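PDB 4HZD: CysE, serine acetyltransferase from Brucella abortus, which catalyses transfer of the acetyl group from acetyl-coenzyme A to L-serine, giving O-acetylserine and coenzyme A in cysteine biosynthesis. Local coordinates for residues T191-K205 and L211-Q223. Numbering follows the deposited sequence.
Sequences TLGGTGKSSGDRHPK and LIGAGAKILGNIQ. With COA (coenzyme A), chain C.
The N221 amide stacks against the D201 carboxylate, the planes 27° apart, and K205 NZ bridges both groups. With CG anti to the backbone N (chi1 -172°), the N221 side chain brings OD1 to 2.9 Å from K205 NZ, which sits above the amide plane and not on a lone pair. The same ammonium forms a salt bridge with D201 OD1, met on its syn side at 2.6 Å, and a hydrogen bond to H203 O; T177 O is a further partner. K205, bent at chi2 and chi4, thus curls back to tie the returning end of the 194-204 loop to the N221 corner, an inverse gamma turn.

T191, the other large contributor, heads a parallel pairing of strands 191-193 and 217-219. Its N bonds to A216 O and its O accepts I218 N at 2.8 Å; G193 N to I218 O and G220 N to G193 O continue the pattern. Past the corner, K205 N reaches I222 O. On the inward face L192 and I218 lie side by side, CD2 to CD1 3.9 Å, and P204 CG presses on I218 CG2 at 3.6 Å. Opposite, T191 CG2 comes within 3.7 Å of coenzyme A S1P, while T191 OG1 bonds to H188 of the second subunit. N4P of coenzyme A gives G194 O a weak hydrogen bond, and L219 CD2 also borders the pantetheine arm.

Strands 191-193 and 217-219 belong to successive coils of the left-handed beta-helix built from hexapeptide repeats, and the 194-204 loop, protruding from the first coil, flanks coenzyme A at a subunit boundary. In their parallel sheet 172-174 lies beyond 191-193, and 235-236 beyond 217-219, while I218 also packs on I230 of strand 229-230 across the coil interior.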
loop_
_atom_site.group_PDB
_atom_site.type_symbol
_atom_site.label_atom_id
_atom_site.label_comp_id
_atom_site.label_asym_id
_atom_site.label_seq_id
_atom_site.Cartn_x
_atom_site.Cartn_y
_atom_site.Cartn_z
ATOM N N THR A 191 23.859 6.185 -23.780
ATOM C CA THR A 191 24.163 4.743 -23.844
ATOM C C THR A 191 25.682 4.553 -23.806
ATOM O O THR A 191 26.453 5.098 -24.658
ATOM C CB THR A 191 23.607 4.068 -25.113
ATOM O OG1 THR A 191 22.189 4.246 -25.209
ATOM C CG2 THR A 191 23.869 2.549 -25.101
ATOM N N LEU A 192 26.117 3.789 -22.819
ATOM C CA LEU A 192 27.432 3.184 -22.851
ATOM C C LEU A 192 27.221 1.735 -23.206
ATOM O O LEU A 192 26.999 0.883 -22.337
ATOM C CB LEU A 192 28.153 3.356 -21.520
ATOM C CG LEU A 192 28.143 4.807 -21.049
ATOM C CD1 LEU A 192 28.911 4.839 -19.730
ATOM C CD2 LEU A 192 28.803 5.727 -22.074
ATOM N N GLY A 193 27.185 1.477 -24.510
ATOM C CA GLY A 193 26.688 0.192 -24.996
ATOM C C GLY A 193 27.620 -0.550 -25.941
ATOM O O GLY A 193 28.820 -0.229 -26.025
ATOM N N GLY A 194 27.050 -1.553 -26.622
ATOM C CA GLY A 194 27.795 -2.436 -27.537
ATOM C C GLY A 194 27.482 -2.186 -29.006
ATOM O O GLY A 194 26.454 -1.614 -29.347
ATOM N N THR A 195 28.392 -2.602 -29.880
ATOM C CA THR A 195 28.188 -2.502 -31.320
ATOM C C THR A 195 27.216 -3.596 -31.770
ATOM O O THR A 195 26.640 -3.515 -32.849
ATOM C CB THR A 195 29.509 -2.719 -32.083
ATOM O OG1 THR A 195 30.131 -3.909 -31.583
ATOM C CG2 THR A 195 30.448 -1.545 -31.909
ATOM N N GLY A 196 27.039 -4.609 -30.931
ATOM C CA GLY A 196 26.201 -5.768 -31.240
ATOM C C GLY A 196 26.964 -6.915 -31.883
ATOM O O GLY A 196 26.391 -7.976 -32.158
ATOM N N LYS A 197 28.262 -6.719 -32.110
ATOM C CA LYS A 197 29.058 -7.666 -32.898
ATOM C C LYS A 197 30.303 -8.231 -32.193
ATOM O O LYS A 197 31.220 -8.712 -32.861
ATOM C CB LYS A 197 29.453 -7.030 -34.241
ATOM C CG LYS A 197 30.445 -5.882 -34.125
ATOM C CD LYS A 197 30.849 -5.346 -35.482
ATOM C CE LYS A 197 29.728 -4.522 -36.094
ATOM N NZ LYS A 197 30.260 -3.680 -37.196
ATOM N N SER A 198 30.339 -8.175 -30.861
ATOM C CA SER A 198 31.447 -8.784 -30.106
ATOM C C SER A 198 30.961 -9.485 -28.834
ATOM O O SER A 198 29.792 -9.369 -28.465
ATOM C CB SER A 198 32.571 -7.776 -29.813
ATOM O OG SER A 198 32.227 -6.909 -28.748
ATOM N N SER A 199 31.876 -10.184 -28.163
ATOM C CA SER A 199 31.519 -11.232 -27.205
ATOM C C SER A 199 31.856 -10.953 -25.741
ATOM O O SER A 199 31.032 -11.187 -24.858
ATOM C CB SER A 199 32.194 -12.548 -27.616
ATOM O OG SER A 199 32.125 -12.742 -29.021
ATOM N N GLY A 200 33.081 -10.509 -25.485
ATOM C CA GLY A 200 33.585 -10.435 -24.121
ATOM C C GLY A 200 33.547 -8.995 -23.696
ATOM O O GLY A 200 32.472 -8.442 -23.460
ATOM N N ASP A 201 34.722 -8.384 -23.647
ATOM C CA ASP A 201 34.840 -6.989 -23.295
ATOM C C ASP A 201 34.329 -6.160 -24.478
ATOM O O ASP A 201 34.876 -6.234 -25.580
ATOM C CB ASP A 201 36.287 -6.675 -22.926
ATOM C CG ASP A 201 36.434 -5.335 -22.212
ATOM O OD1 ASP A 201 35.435 -4.577 -22.098
ATOM O OD2 ASP A 201 37.564 -5.040 -21.764
ATOM N N ARG A 202 33.262 -5.384 -24.266
ATOM C CA ARG A 202 32.495 -4.852 -25.387
ATOM C C ARG A 202 31.795 -3.511 -25.149
ATOM O O ARG A 202 30.971 -3.108 -25.972
ATOM C CB ARG A 202 31.453 -5.899 -25.851
ATOM C CG ARG A 202 30.329 -6.216 -24.846
ATOM C CD ARG A 202 29.526 -7.484 -25.229
ATOM N NE ARG A 202 28.367 -7.747 -24.345
ATOM C CZ ARG A 202 28.418 -8.283 -23.116
ATOM N NH1 ARG A 202 29.572 -8.637 -22.544
ATOM N NH2 ARG A 202 27.289 -8.464 -22.430
ATOM N N HIS A 203 32.068 -2.842 -24.028
ATOM C CA HIS A 203 31.362 -1.581 -23.722
ATOM C C HIS A 203 32.442 -0.607 -23.387
ATOM O O HIS A 203 33.602 -1.028 -23.183
ATOM C CB HIS A 203 30.357 -1.763 -22.556
ATOM C CG HIS A 203 29.309 -2.847 -22.809
ATOM N ND1 HIS A 203 29.243 -3.981 -22.086
ATOM C CD2 HIS A 203 28.270 -2.924 -23.740
ATOM C CE1 HIS A 203 28.233 -4.761 -22.541
ATOM N NE2 HIS A 203 27.649 -4.131 -23.554
ATOM N N PRO A 204 32.099 0.686 -23.317
ATOM C CA PRO A 204 33.084 1.753 -23.190
ATOM C C PRO A 204 33.825 1.909 -21.871
ATOM O O PRO A 204 33.355 1.532 -20.763
ATOM C CB PRO A 204 32.269 3.030 -23.465
ATOM C CG PRO A 204 31.153 2.573 -24.321
ATOM C CD PRO A 204 30.780 1.242 -23.700
ATOM N N LYS A 205 35.009 2.469 -22.029
ATOM C CA LYS A 205 35.872 2.820 -20.927
ATOM C C LYS A 205 35.935 4.343 -20.879
ATOM O O LYS A 205 36.511 4.992 -21.765
ATOM C CB LYS A 205 37.258 2.188 -21.127
ATOM C CG LYS A 205 37.221 0.697 -21.482
ATOM C CD LYS A 205 36.723 -0.169 -20.318
ATOM C CE LYS A 205 36.532 -1.658 -20.678
ATOM N NZ LYS A 205 35.498 -1.961 -21.714
ATOM N N LEU A 211 32.824 14.733 -19.660
ATOM C CA LEU A 211 31.423 15.091 -19.765
ATOM C C LEU A 211 30.769 14.441 -21.001
ATOM O O LEU A 211 31.255 14.555 -22.142
ATOM C CB LEU A 211 31.268 16.615 -19.771
ATOM C CG LEU A 211 29.965 17.264 -20.252
ATOM C CD1 LEU A 211 28.825 16.960 -19.290
ATOM C CD2 LEU A 211 30.164 18.777 -20.400
ATOM N N ILE A 212 29.646 13.753 -20.765
ATOM C CA ILE A 212 28.882 13.147 -21.831
ATOM C C ILE A 212 27.514 13.792 -21.948
ATOM O O ILE A 212 26.670 13.697 -21.017
ATOM C CB ILE A 212 28.769 11.621 -21.656
ATOM C CG1 ILE A 212 30.138 11.017 -21.262
ATOM C CG2 ILE A 212 28.114 10.967 -22.885
ATOM C CD1 ILE A 212 30.140 9.502 -21.058
ATOM N N GLY A 213 27.308 14.451 -23.091
ATOM C CA GLY A 213 26.106 15.239 -23.359
ATOM C C GLY A 213 24.851 14.412 -23.606
ATOM O O GLY A 213 24.944 13.194 -23.841
ATOM N N ALA A 214 23.688 15.071 -23.592
ATOM C CA ALA A 214 22.383 14.384 -23.646
ATOM C C ALA A 214 22.195 13.578 -24.904
ATOM O O ALA A 214 22.470 14.060 -26.026
ATOM C CB ALA A 214 21.225 15.378 -23.512
ATOM N N GLY A 215 21.699 12.361 -24.743
ATOM C CA GLY A 215 21.395 11.519 -25.900
ATOM C C GLY A 215 22.578 10.895 -26.629
ATOM O O GLY A 215 22.369 10.264 -27.656
ATOM N N ALA A 216 23.812 11.076 -26.134
ATOM C CA ALA A 216 24.971 10.473 -26.781
ATOM C C ALA A 216 24.946 8.930 -26.711
ATOM O O ALA A 216 24.587 8.351 -25.662
ATOM C CB ALA A 216 26.252 11.004 -26.156
ATOM N N LYS A 217 25.299 8.265 -27.818
ATOM C CA LYS A 217 25.554 6.824 -27.814
ATOM C C LYS A 217 27.042 6.561 -27.982
ATOM O O LYS A 217 27.646 6.994 -28.989
ATOM C CB LYS A 217 24.796 6.087 -28.937
ATOM C CG LYS A 217 23.538 6.778 -29.439
ATOM C CD LYS A 217 22.330 6.481 -28.584
ATOM C CE LYS A 217 21.188 7.400 -29.006
ATOM N NZ LYS A 217 20.512 7.949 -27.796
ATOM N N ILE A 218 27.640 5.854 -27.025
ATOM C CA ILE A 218 29.051 5.498 -27.088
ATOM C C ILE A 218 29.057 3.960 -27.162
ATOM O O ILE A 218 28.542 3.271 -26.249
ATOM C CB ILE A 218 29.841 6.072 -25.907
ATOM C CG1 ILE A 218 29.628 7.599 -25.832
ATOM C CG2 ILE A 218 31.321 5.748 -26.033
ATOM C CD1 ILE A 218 30.245 8.277 -24.622
ATOM N N LEU A 219 29.557 3.414 -28.283
ATOM C CA LEU A 219 29.300 1.981 -28.591
ATOM C C LEU A 219 30.558 1.218 -28.896
ATOM O O LEU A 219 31.278 1.590 -29.810
ATOM C CB LEU A 219 28.346 1.810 -29.767
ATOM C CG LEU A 219 27.041 2.598 -29.742
ATOM C CD1 LEU A 219 26.337 2.405 -31.074
ATOM C CD2 LEU A 219 26.184 2.137 -28.566
ATOM N N GLY A 220 30.794 0.136 -28.151
ATOM C CA GLY A 220 31.975 -0.715 -28.351
ATOM C C GLY A 220 32.928 -0.652 -27.174
ATOM O O GLY A 220 32.781 0.185 -26.288
ATOM N N ASN A 221 33.889 -1.562 -27.168
ATOM C CA ASN A 221 35.027 -1.501 -26.269
ATOM C C ASN A 221 36.024 -0.407 -26.729
ATOM O O ASN A 221 37.104 -0.691 -27.261
ATOM C CB ASN A 221 35.696 -2.869 -26.182
ATOM C CG ASN A 221 36.762 -2.911 -25.130
ATOM O OD1 ASN A 221 36.817 -2.042 -24.266
ATOM N ND2 ASN A 221 37.629 -3.911 -25.198
ATOM N N ILE A 222 35.614 0.844 -26.533
ATOM C CA ILE A 222 36.366 2.001 -26.963
ATOM C C ILE A 222 36.621 2.849 -25.725
ATOM O O ILE A 222 35.973 2.673 -24.686
ATOM C CB ILE A 222 35.646 2.799 -28.101
ATOM C CG1 ILE A 222 34.276 3.364 -27.652
ATOM C CG2 ILE A 222 35.509 1.938 -29.372
ATOM C CD1 ILE A 222 33.583 4.266 -28.669
ATOM N N GLN A 223 37.588 3.740 -25.820
ATOM C CA GLN A 223 37.932 4.611 -24.717
ATOM C C GLN A 223 37.545 6.054 -25.018
ATOM O O GLN A 223 37.757 6.528 -26.141
ATOM C CB GLN A 223 39.444 4.519 -24.476
ATOM C CG GLN A 223 39.944 5.284 -23.261
ATOM C CD GLN A 223 41.454 5.158 -23.074
ATOM O OE1 GLN A 223 41.930 4.371 -22.253
ATOM N NE2 GLN A 223 42.213 5.917 -23.863
HETATM N N1A COA C . 25.821 6.255 -36.991
HETATM C C2A COA C . 26.460 6.800 -38.049
HETATM N N3A COA C . 27.305 6.106 -38.842
HETATM C C4A COA C . 27.575 4.792 -38.590
HETATM C C5A COA C . 26.930 4.128 -37.444
HETATM C C6A COA C . 26.002 4.959 -36.628
HETATM N N6A COA C . 25.348 4.449 -35.552
HETATM N N7A COA C . 27.380 2.853 -37.450
HETATM C C8A COA C . 28.232 2.708 -38.502
HETATM N N9A COA C . 28.344 3.871 -39.174
HETATM C C1B COA C . 29.173 4.159 -40.375
HETATM C C2B COA C . 30.660 4.178 -40.053
HETATM O O2B COA C . 31.063 5.447 -39.536
HETATM C C3B COA C . 31.279 3.879 -41.406
HETATM O O3B COA C . 31.466 5.097 -42.154
HETATM P P3B COA C . 32.819 5.414 -42.996
HETATM O O7A COA C . 33.000 4.146 -43.811
HETATM O O8A COA C . 33.887 5.657 -41.948
HETATM O O9A COA C . 32.498 6.661 -43.800
HETATM C C4B COA C . 30.246 2.973 -42.086
HETATM O O4B COA C . 28.996 3.192 -41.414
HETATM C C5B COA C . 30.606 1.493 -41.990
HETATM O O5B COA C . 30.641 1.101 -40.614
HETATM P P1A COA C . 30.613 -0.444 -40.145
HETATM O O1A COA C . 30.819 -0.452 -38.644
HETATM O O2A COA C . 31.551 -1.232 -41.041
HETATM O O3A COA C . 29.089 -0.882 -40.493
HETATM P P2A COA C . 28.258 -2.044 -39.727
HETATM O O4A COA C . 29.236 -3.114 -39.308
HETATM O O5A COA C . 27.059 -2.428 -40.570
HETATM O O6A COA C . 27.717 -1.288 -38.396
HETATM C CBP COA C . 25.796 -1.177 -36.830
HETATM C CCP COA C . 27.005 -1.965 -37.346
HETATM C CDP COA C . 25.589 0.071 -37.675
HETATM C CEP COA C . 24.574 -2.090 -36.970
HETATM C CAP COA C . 26.056 -0.800 -35.345
HETATM O OAP COA C . 27.287 -0.059 -35.179
HETATM C C9P COA C . 24.940 -0.025 -34.667
HETATM O O9P COA C . 25.026 1.188 -34.483
HETATM N N8P COA C . 23.887 -0.753 -34.289
HETATM C C7P COA C . 23.135 -0.518 -33.076
HETATM C C6P COA C . 23.707 -1.251 -31.866
HETATM C C5P COA C . 23.129 -0.660 -30.598
HETATM O O5P COA C . 22.212 0.149 -30.657
HETATM N N4P COA C . 23.692 -1.091 -29.454
HETATM C C3P COA C . 23.454 -0.555 -28.124
HETATM C C2P COA C . 23.902 -1.538 -27.045
HETATM S S1P COA C . 23.162 -1.063 -25.466
#